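Local atomic coordinates of mannose-specific lectin 3 chain 1 (Crocus vernus, PDB entry 3MEZ), a protein that probably binds mannose as the domain 1 chain of a bulb-type lectin, joining chain 2 in a heterotetramer built as a dimer of heterodimers. Residues A[57-61]-A[79-85]; A[49-53]-A[64-68]; A[1-5]-A[16-20]. Residue numbers count along the deposited sequence, not the author numbering.

How the interactions relate
The three contacts illustrate how loops and strands meet in a bulb-type lectin domain, a beta-prism II fold. Their centres lie 21 Å apart pairwise. Interaction 3 comes first along the chain and joins the N-terminal turn and the start of strand 4-6 to strand 16-19, in a different sheet. Interactions 1 and 2 follow, with segments that alternate in sequence, and both involve the hairpin of strands 53-56 and 62-65: interaction 2 at its open end, interaction 1 at its connecting turn. Interactions 1 and 3 lie on opposite sides of the chain's centre, their nearest atoms about 7 Å apart, and each is touched by the partner chain 2.

Interaction 1: residues A[57-61]-A[79-85]; sequences NNRGQ and SVNTVRG. Unlike the reference sequence in segment 79-85: Arg84 (reference Gln).
A tight turn can be organised by one asparagine and then gripped by a passing loop, as residues 57-61 and 79-85 demonstrate. Neither segment is regular. Asn57 to Gly60 form a type I beta turn, and Gly60 adopts positive phi (82°/8°), where a beta carbon would press against the preceding carbonyl. Residues 79-85 are largely extended, with a kink at Asn81 (-107°/17°). Nearest alpha carbons pair Asn58 with Gly85 (5.0 Å) and Arg59 with Arg84 (5.2 Å).

Hydrogen bonds within the turn centre on Asn57 (chi1 p). Its OD1 accepts from Arg59 N at 2.9 Å, an Asx turn, and from Gln61 N at 3.1 Å; Asn57 ND2 donates to Gln61 OE1 at 3.1 Å, and Asn57 N reaches Gln61 O at 2.9 Å.

Across the segments, Gly85 N donates to Asn58 O (2.9 Å), and the less certainly placed Thr82 OG1 to Arg59 O (2.7 Å). The Arg59 side chain folds over the loop with chi1 m, chi2 near -93° and chi3 m, its NE donating to Thr82 O at 2.9 Å and its NH2 more weakly to Thr82 O at 3.0 Å.

Van der Waals contacts complete the fit: Arg59 CB lies 3.8 Å from Val80 CG1, Gln61 CG 3.9 Å from Val80 CG2, and Arg59 CD 4.0 Å from Arg84 CG.

Gln61 NE2 bonds Pro77 O, and Trp109 of chain 2 bonds Gly60 O. The turn closes the hairpin of strands 53-56 and 62-65, and the loop leads from strand 74-76 to strand 88-91, in another sheet of the bulb-type lectin beta-prism II fold.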
# COMPACT_ATOMS: atom_id res chain seq x y z
N ASN A 57 -11.00 -15.04 -25.15
CA ASN A 57 -12.10 -15.97 -25.14
C ASN A 57 -12.60 -16.40 -23.75
O ASN A 57 -12.20 -15.86 -22.77
CB ASN A 57 -11.89 -17.15 -26.09
CG ASN A 57 -10.89 -18.14 -25.62
OD1 ASN A 57 -10.57 -18.20 -24.48
ND2 ASN A 57 -10.40 -18.94 -26.53
N ASN A 58 -13.50 -17.36 -23.73
CA ASN A 58 -14.16 -17.82 -22.53
C ASN A 58 -13.39 -18.97 -21.85
O ASN A 58 -13.85 -19.59 -20.95
CB ASN A 58 -15.61 -18.15 -22.80
CG ASN A 58 -15.78 -19.33 -23.67
OD1 ASN A 58 -14.86 -19.79 -24.25
ND2 ASN A 58 -16.98 -19.82 -23.75
N ARG A 59 -12.20 -19.22 -22.33
CA ARG A 59 -11.25 -20.06 -21.67
C ARG A 59 -9.99 -19.33 -21.18
O ARG A 59 -9.10 -19.94 -20.73
CB ARG A 59 -10.88 -21.25 -22.52
CG ARG A 59 -12.02 -21.95 -23.18
CD ARG A 59 -12.57 -23.11 -22.38
NE ARG A 59 -11.63 -24.03 -21.78
CZ ARG A 59 -11.08 -25.09 -22.37
NH1 ARG A 59 -11.34 -25.40 -23.63
NH2 ARG A 59 -10.26 -25.85 -21.68
N GLY A 60 -9.94 -18.02 -21.25
CA GLY A 60 -8.75 -17.32 -20.86
C GLY A 60 -7.62 -17.21 -21.87
O GLY A 60 -6.60 -16.73 -21.54
N GLN A 61 -7.85 -17.62 -23.10
CA GLN A 61 -6.89 -17.52 -24.17
C GLN A 61 -7.12 -16.26 -25.03
O GLN A 61 -8.21 -15.85 -25.24
CB GLN A 61 -6.94 -18.70 -25.14
CG GLN A 61 -6.74 -20.11 -24.61
CD GLN A 61 -7.22 -21.14 -25.59
OE1 GLN A 61 -8.37 -21.20 -25.91
NE2 GLN A 61 -6.32 -21.94 -26.06
N SER A 79 -2.86 -24.36 -25.73
CA SER A 79 -3.86 -25.26 -25.18
C SER A 79 -4.08 -24.95 -23.74
O SER A 79 -3.17 -24.69 -23.03
CB SER A 79 -3.38 -26.70 -25.25
OG SER A 79 -4.43 -27.58 -25.07
N VAL A 80 -5.31 -25.03 -23.31
CA VAL A 80 -5.66 -24.60 -22.00
C VAL A 80 -6.64 -25.59 -21.29
O VAL A 80 -7.45 -26.17 -21.92
CB VAL A 80 -6.12 -23.12 -22.18
CG1 VAL A 80 -7.51 -22.84 -21.79
CG2 VAL A 80 -5.08 -22.14 -21.73
N ASN A 81 -6.49 -25.80 -19.99
CA ASN A 81 -7.34 -26.71 -19.23
C ASN A 81 -8.35 -26.01 -18.28
O ASN A 81 -8.89 -26.59 -17.40
CB ASN A 81 -6.53 -27.77 -18.52
CG ASN A 81 -5.72 -27.24 -17.43
OD1 ASN A 81 -5.80 -26.11 -17.13
ND2 ASN A 81 -4.95 -28.06 -16.81
N THR A 82 -8.56 -24.74 -18.54
CA THR A 82 -9.43 -23.87 -17.81
C THR A 82 -10.87 -24.19 -18.04
O THR A 82 -11.22 -24.77 -19.02
CB THR A 82 -9.21 -22.43 -18.31
OG1 THR A 82 -9.31 -22.39 -19.72
CG2 THR A 82 -7.85 -21.89 -17.84
N VAL A 83 -11.71 -23.79 -17.10
CA VAL A 83 -13.15 -23.82 -17.23
C VAL A 83 -13.70 -22.77 -18.17
O VAL A 83 -13.13 -21.75 -18.33
CB VAL A 83 -13.85 -23.52 -15.92
CG1 VAL A 83 -15.19 -24.08 -15.96
CG2 VAL A 83 -13.13 -24.09 -14.80
N ARG A 84 -14.86 -23.04 -18.73
CA ARG A 84 -15.55 -22.04 -19.50
C ARG A 84 -16.09 -20.98 -18.58
O ARG A 84 -16.70 -21.29 -17.62
CB ARG A 84 -16.72 -22.65 -20.21
CG ARG A 84 -16.43 -23.28 -21.50
CD ARG A 84 -17.68 -23.47 -22.24
NE ARG A 84 -17.47 -24.01 -23.56
CZ ARG A 84 -18.38 -24.71 -24.22
NH1 ARG A 84 -19.54 -24.94 -23.68
NH2 ARG A 84 -18.10 -25.18 -25.43
N GLY A 85 -15.92 -19.74 -18.95
CA GLY A 85 -16.40 -18.67 -18.12
C GLY A 85 -15.91 -17.31 -18.58
O GLY A 85 -15.43 -17.19 -19.66

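Interaction 2: residues A[49-53]-A[64-68]; sequences GVDCT and IHSAN. Unlike the reference sequence in segment 49-53: Asp51 (reference Asn).
Beyond a short strand pairing, backbone bonding can continue across an extra residue, and segments 49-53 and 64-68 give an example. Ile64, at -93°/126° with chi1 m and chi2 t, still belongs to strand 62-65; its CG2 meets Cys52 CB at 4.1 Å, and its CA makes a CA-H...O contact with Thr53 O at 3.3 Å.

His65 forms an antiparallel hydrogen-bonded pair with Thr53, their alpha carbons 5.4 Å apart: His65 N donates to Thr53 O at 2.9 Å and Thr53 N to His65 O at 3.1 Å. A water bridges Thr53 OG1 (3.2 Å) and His65 O (3.3 Å).

Ser66 comes nearest Cys52 (CA to CA 4.6 Å). With chi1 t, its OG accepts from Val50 N at 3.2 Å, close to Gly49, where a beta carbon would collide with Cys52 SG.

Ala67 N then donates to Val50 O at 2.9 Å, while Ala67 CB packs on Val50 CG1 at 3.8 Å. Two residues, Asp51 and Cys52, thus separate Val50 from Thr53, against Ser66 alone between His65 and Ala67; Asp51 takes a left-handed conformation (55°/41°).

Asn68 ends the contact, with ND2 3.7 Å from Val50 CG1.

The disulfide from Cys52 to Cys30 ties this approach to the loop between strands 22-26 and 32-35, joining two sheets of the beta-prism II fold of bulb-type lectins.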
# COMPACT_ATOMS: atom_id res chain seq x y z
N GLY A 49 -1.56 -11.80 -41.45
CA GLY A 49 -2.95 -11.43 -41.53
C GLY A 49 -3.18 -10.02 -41.95
O GLY A 49 -2.26 -9.28 -42.01
N VAL A 50 -4.44 -9.66 -42.19
CA VAL A 50 -4.82 -8.29 -42.46
C VAL A 50 -6.02 -7.75 -41.64
O VAL A 50 -6.96 -8.46 -41.39
CB VAL A 50 -5.04 -8.06 -43.96
CG1 VAL A 50 -6.20 -8.84 -44.44
CG2 VAL A 50 -5.28 -6.65 -44.21
N ASP A 51 -5.92 -6.50 -41.22
CA ASP A 51 -6.94 -5.90 -40.39
C ASP A 51 -7.16 -6.74 -39.14
O ASP A 51 -8.24 -6.94 -38.73
CB ASP A 51 -8.23 -5.67 -41.15
CG ASP A 51 -8.13 -4.51 -42.14
OD1 ASP A 51 -7.37 -3.58 -41.89
OD2 ASP A 51 -8.78 -4.54 -43.17
N CYS A 52 -6.09 -7.22 -38.57
CA CYS A 52 -6.16 -8.11 -37.45
C CYS A 52 -6.68 -7.49 -36.14
O CYS A 52 -6.45 -6.34 -35.87
CB CYS A 52 -4.82 -8.80 -37.22
SG CYS A 52 -4.12 -9.75 -38.54
N THR A 53 -7.34 -8.33 -35.37
CA THR A 53 -7.92 -8.00 -34.11
C THR A 53 -7.67 -9.07 -33.06
O THR A 53 -7.44 -10.19 -33.36
CB THR A 53 -9.42 -7.79 -34.21
OG1 THR A 53 -10.04 -9.04 -34.43
CG2 THR A 53 -9.80 -6.84 -35.32
N ILE A 64 -5.98 -14.05 -31.98
CA ILE A 64 -5.83 -13.08 -33.06
C ILE A 64 -6.60 -13.57 -34.27
O ILE A 64 -6.41 -14.67 -34.70
CB ILE A 64 -4.34 -12.83 -33.44
CG1 ILE A 64 -3.56 -12.26 -32.26
CG2 ILE A 64 -4.24 -11.92 -34.58
CD1 ILE A 64 -2.12 -12.11 -32.52
N HIS A 65 -7.49 -12.73 -34.77
CA HIS A 65 -8.33 -13.02 -35.94
C HIS A 65 -8.05 -12.09 -37.08
O HIS A 65 -7.84 -10.94 -36.89
CB HIS A 65 -9.79 -12.90 -35.62
CG HIS A 65 -10.34 -14.02 -34.81
ND1 HIS A 65 -10.43 -13.96 -33.44
CD2 HIS A 65 -10.85 -15.20 -35.16
CE1 HIS A 65 -10.97 -15.07 -32.99
NE2 HIS A 65 -11.23 -15.84 -34.02
N SER A 66 -8.09 -12.62 -38.28
CA SER A 66 -7.74 -11.91 -39.48
C SER A 66 -8.95 -11.63 -40.32
O SER A 66 -9.96 -12.24 -40.17
CB SER A 66 -6.75 -12.71 -40.29
OG SER A 66 -6.40 -12.02 -41.45
N ALA A 67 -8.84 -10.66 -41.19
CA ALA A 67 -9.93 -10.23 -42.03
C ALA A 67 -10.38 -11.32 -42.98
O ALA A 67 -11.53 -11.49 -43.24
CB ALA A 67 -9.56 -9.00 -42.77
N ASN A 68 -9.44 -12.06 -43.51
CA ASN A 68 -9.80 -13.28 -44.15
C ASN A 68 -9.69 -14.33 -43.13
O ASN A 68 -8.64 -14.87 -43.02
CB ASN A 68 -8.73 -13.59 -45.15
CG ASN A 68 -8.05 -12.37 -45.64
OD1 ASN A 68 -6.92 -12.42 -46.10
ND2 ASN A 68 -8.73 -11.26 -45.55
O HOH W 1 -10.60 -9.33 -37.61

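Interaction 3: residues A[1-5]-A[16-20]; sequences DNNVL and QLSYE
Where the turn leading into one sheet crosses an edge strand of another, a few residues carry most of the contact; here Leu17, Asn2 and Asn3 bury the most surface between segments 1-5 and 16-20. A type I beta turn from Asp1 to Val4 leads into strand 4-6, while residues 16-19 are extended.

Leu17 CA lies 5.0 Å from Asn2 CA. The Leu17 side chain has chi1 m and chi2 t, which brings its CD2 to 3.8 Å from Val4 O and 4.3 Å from Leu5 CB.

Asn2 supplies the hydrogen bond of the contact: its O accepts from Ser18 N at 2.8 Å and also receives a CA-H...O contact from Leu17 CA at 3.1 Å. Its CB lies 3.8 Å from Ser18 OG.

The CA-to-CB bond of Asn3 points away, yet its CB comes within 3.7 Å of Ser18 O; with chi1 p its ND2 lies 4.1 Å from Tyr19 CD1. Its OD1 bonds Asn7 of the neighbouring chain 2, so the junction borders a subunit interface.

Strand 4-6 pairs with strand 88-91 and strand 16-19 with strand 22-26; Leu5 and Leu17 both pack on Ile11 of strand 10-11, which belongs to the third sheet.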
# COMPACT_ATOMS: atom_id res chain seq x y z
N ASP A 1 -11.69 0.73 -19.67
CA ASP A 1 -10.43 1.24 -19.22
C ASP A 1 -9.34 0.52 -19.98
O ASP A 1 -9.48 -0.61 -20.28
CB ASP A 1 -10.31 1.13 -17.71
CG ASP A 1 -11.17 2.13 -17.00
OD1 ASP A 1 -11.14 3.28 -17.40
OD2 ASP A 1 -11.88 1.80 -16.07
N ASN A 2 -8.30 1.24 -20.32
CA ASN A 2 -7.31 0.77 -21.25
C ASN A 2 -6.31 -0.25 -20.68
O ASN A 2 -5.43 -0.66 -21.35
CB ASN A 2 -6.64 1.93 -21.96
CG ASN A 2 -7.57 2.67 -22.93
OD1 ASN A 2 -8.39 2.10 -23.54
ND2 ASN A 2 -7.39 3.92 -23.04
N ASN A 3 -6.43 -0.56 -19.41
CA ASN A 3 -5.57 -1.53 -18.79
C ASN A 3 -6.22 -2.91 -18.63
O ASN A 3 -5.56 -3.80 -18.18
CB ASN A 3 -5.00 -1.04 -17.45
CG ASN A 3 -6.04 -0.84 -16.35
OD1 ASN A 3 -7.17 -0.63 -16.62
ND2 ASN A 3 -5.60 -0.86 -15.12
N VAL A 4 -7.49 -3.01 -19.00
CA VAL A 4 -8.28 -4.23 -18.90
C VAL A 4 -8.91 -4.65 -20.22
O VAL A 4 -9.35 -3.85 -20.94
CB VAL A 4 -9.41 -4.09 -17.86
CG1 VAL A 4 -10.30 -5.28 -17.87
CG2 VAL A 4 -8.86 -3.89 -16.50
N LEU A 5 -8.89 -5.95 -20.51
CA LEU A 5 -9.61 -6.58 -21.62
C LEU A 5 -10.40 -7.77 -21.09
O LEU A 5 -9.83 -8.70 -20.64
CB LEU A 5 -8.65 -7.06 -22.70
CG LEU A 5 -8.95 -7.17 -24.21
CD1 LEU A 5 -8.52 -8.42 -24.79
CD2 LEU A 5 -10.35 -6.83 -24.58
N GLN A 16 -4.54 -0.58 -28.46
CA GLN A 16 -3.73 -1.19 -27.43
C GLN A 16 -4.29 -1.06 -26.04
O GLN A 16 -5.04 -0.18 -25.79
CB GLN A 16 -2.34 -0.59 -27.47
CG GLN A 16 -2.30 0.86 -27.15
CD GLN A 16 -1.21 1.59 -27.86
OE1 GLN A 16 -0.29 2.08 -27.25
NE2 GLN A 16 -1.33 1.70 -29.12
N LEU A 17 -3.89 -1.98 -25.17
CA LEU A 17 -3.86 -1.79 -23.73
C LEU A 17 -2.66 -0.92 -23.35
O LEU A 17 -1.66 -0.97 -23.98
CB LEU A 17 -3.80 -3.10 -22.98
CG LEU A 17 -4.87 -4.13 -23.19
CD1 LEU A 17 -4.65 -5.32 -22.25
CD2 LEU A 17 -6.25 -3.51 -23.06
N SER A 18 -2.81 -0.12 -22.33
CA SER A 18 -1.73 0.70 -21.85
C SER A 18 -1.81 0.88 -20.34
O SER A 18 -2.84 0.95 -19.77
CB SER A 18 -1.77 2.05 -22.56
OG SER A 18 -2.91 2.79 -22.29
N TYR A 19 -0.68 0.87 -19.68
CA TYR A 19 -0.60 1.27 -18.30
C TYR A 19 0.78 1.86 -18.04
O TYR A 19 1.75 1.20 -18.23
CB TYR A 19 -0.93 0.13 -17.32
CG TYR A 19 -1.07 0.63 -15.93
CD1 TYR A 19 -2.14 1.38 -15.57
CD2 TYR A 19 -0.09 0.44 -15.00
CE1 TYR A 19 -2.27 1.87 -14.37
CE2 TYR A 19 -0.20 0.93 -13.77
CZ TYR A 19 -1.30 1.66 -13.46
OH TYR A 19 -1.44 2.17 -12.25
N GLU A 20 0.82 3.12 -17.68
CA GLU A 20 2.07 3.78 -17.45
C GLU A 20 2.99 3.67 -18.67
O GLU A 20 2.64 4.09 -19.70
CB GLU A 20 2.68 3.38 -16.14
CG GLU A 20 1.86 3.81 -15.04
CD GLU A 20 2.43 3.44 -13.71
OE1 GLU A 20 3.23 2.52 -13.63
OE2 GLU A 20 2.02 4.05 -12.74